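Local coordinates for uncharacterized protein MJ1460 (Methanocaldococcus jannaschii DSM 2661, PDB 2OSO), which is a V4R-domain protein of the vinyl-4-reductase family that binds zinc and whose precise biochemical role the structure alone does not show, at the interface of chains A and B. Numbering follows the deposited sequence. Chains: chain A/B, Hypothetical protein MJ1460.

The interface of chains A and B. Residues chain A 16, 22, 64, 75, 78-79; chain B 28-29, 32, 35.
B:Tyr32 drives its ring, hydroxyl first, between the helices of chain A, and A:Met79 crosses one face of it at a slant. The selenomethionine CG sits over the centre of the ring, 3.4 Å above its plane, a CH-pi contact in which a slim, unbranched chain suits a flat aromatic surface. Beyond CG the chain bends at chi3 (78°), which brings the terminal methyl CE back towards ring atom CD1. The side chain of A:Ile22 meets the phenol at about a right angle, its CD1 3.4 Å from the B:Tyr32 OH. Its chi1 of -69° puts the other branch, CG2, anti to the backbone N and 3.8 Å from CG of the B:Pro29 pyrrolidine; a beta-branched residue can thus serve two partners at once. A:Leu78 brings its CB up to the phenol oxygen, 3.7 Å from B:Tyr32 OH.

Tyrosine suits this place because its flat ring packs among chain A side chains while its tip hydroxyl finds a polar mate through water: water 1 lies 2.7 Å from B:Tyr32 OH and 2.8 Å from the backbone O of A:Ile16. Replacing B:Tyr32 by an alanine would probably leave a gap beside A:Met79, set its selenium-bearing chain free to turn, and rob the water of its phenol partner.

A:Leu64, at about a right angle to the tyrosine side chain, brings CD2 to 4.0 Å from B:Tyr32 CE1. Towards the next turn of the helix, A:Leu64 CD2 meets B:Leu35 CD2 at 3.8 Å, branched tips that pack methyl to methyl. The methyl end of A:Ile16 approaches the same leucine branch more loosely.

The patch belongs to a two-fold symmetric interface and recurs with the chains exchanged, which suggests a dimer, though the structure alone does not show one in solution: the start of B helix 30-44, with strand 27-29 before it, packs against A helices 19-24, 53-64 and 69-79 and the loop following helix 9-15.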
# COMPACT_ATOMS: atom_id res chain seq x y z
N ILE A 16 -12.65 -5.55 -2.53
CA ILE A 16 -11.90 -5.90 -3.74
C ILE A 16 -12.78 -6.62 -4.78
O ILE A 16 -12.46 -6.64 -5.96
CB ILE A 16 -10.58 -6.70 -3.46
CG1 ILE A 16 -10.83 -8.05 -2.78
CG2 ILE A 16 -9.59 -5.85 -2.66
CD1 ILE A 16 -9.67 -9.04 -2.99
N ILE A 22 -14.45 0.30 -5.38
CA ILE A 22 -13.09 0.61 -5.87
C ILE A 22 -13.12 1.94 -6.55
O ILE A 22 -12.30 2.81 -6.27
CB ILE A 22 -12.55 -0.44 -6.88
CG1 ILE A 22 -12.28 -1.76 -6.16
CG2 ILE A 22 -11.23 0.07 -7.57
CD1 ILE A 22 -12.25 -2.97 -7.08
N LEU A 64 -6.59 -12.24 -5.20
CA LEU A 64 -7.38 -11.57 -6.21
C LEU A 64 -8.17 -12.60 -7.02
O LEU A 64 -9.34 -12.42 -7.35
CB LEU A 64 -6.50 -10.74 -7.17
CG LEU A 64 -5.78 -9.49 -6.67
CD1 LEU A 64 -4.80 -9.04 -7.76
CD2 LEU A 64 -6.74 -8.40 -6.29
N ILE A 75 -8.66 -6.15 -13.50
CA ILE A 75 -8.01 -5.87 -12.21
C ILE A 75 -6.82 -4.93 -12.37
O ILE A 75 -6.66 -4.01 -11.57
CB ILE A 75 -7.53 -7.15 -11.52
CG1 ILE A 75 -8.75 -7.97 -11.06
CG2 ILE A 75 -6.61 -6.80 -10.33
CD1 ILE A 75 -8.46 -9.43 -10.69
N LEU A 78 -8.25 -1.44 -12.83
CA LEU A 78 -8.81 -0.98 -11.55
C LEU A 78 -7.75 -0.57 -10.53
O LEU A 78 -7.92 0.41 -9.78
CB LEU A 78 -9.68 -2.07 -10.95
CG LEU A 78 -10.99 -2.33 -11.66
CD1 LEU A 78 -11.71 -3.51 -11.00
CD2 LEU A 78 -11.86 -1.06 -11.69
N MSE A 79 -6.64 -1.31 -10.50
CA MSE A 79 -5.53 -1.01 -9.62
C MSE A 79 -4.73 0.22 -10.10
O MSE A 79 -3.93 0.78 -9.35
CB MSE A 79 -4.62 -2.22 -9.54
CG MSE A 79 -5.17 -3.42 -8.88
SE MSE A 79 -3.75 -4.81 -8.67
CE MSE A 79 -2.82 -4.06 -7.15
N ILE B 28 -3.27 4.57 -6.48
CA ILE B 28 -3.87 3.26 -6.24
C ILE B 28 -5.09 3.38 -5.33
O ILE B 28 -5.00 4.04 -4.29
CB ILE B 28 -2.83 2.28 -5.65
CG1 ILE B 28 -3.28 0.84 -5.82
CG2 ILE B 28 -2.52 2.54 -4.16
CD1 ILE B 28 -2.19 -0.17 -5.38
N PRO B 29 -6.23 2.80 -5.75
CA PRO B 29 -7.42 2.68 -4.87
C PRO B 29 -7.13 2.01 -3.50
O PRO B 29 -6.51 0.92 -3.44
CB PRO B 29 -8.36 1.81 -5.67
CG PRO B 29 -7.96 1.96 -7.07
CD PRO B 29 -6.48 2.18 -7.07
N TYR B 32 -6.82 -1.82 -2.39
CA TYR B 32 -5.65 -2.57 -2.80
C TYR B 32 -4.43 -2.30 -1.90
O TYR B 32 -3.58 -3.17 -1.70
CB TYR B 32 -5.31 -2.23 -4.25
CG TYR B 32 -6.36 -2.71 -5.22
CD1 TYR B 32 -6.61 -4.08 -5.39
CD2 TYR B 32 -7.07 -1.81 -6.02
CE1 TYR B 32 -7.53 -4.53 -6.29
CE2 TYR B 32 -8.01 -2.28 -6.93
CZ TYR B 32 -8.25 -3.62 -7.04
OH TYR B 32 -9.15 -4.10 -7.93
N LEU B 35 -5.25 -4.46 1.01
CA LEU B 35 -5.03 -5.87 0.66
C LEU B 35 -3.58 -6.24 0.79
O LEU B 35 -3.24 -7.34 1.22
CB LEU B 35 -5.53 -6.15 -0.78
CG LEU B 35 -5.38 -7.63 -1.19
CD1 LEU B 35 -6.16 -8.54 -0.29
CD2 LEU B 35 -5.70 -7.93 -2.64
O HOH W 1 -10.20 -6.56 -7.54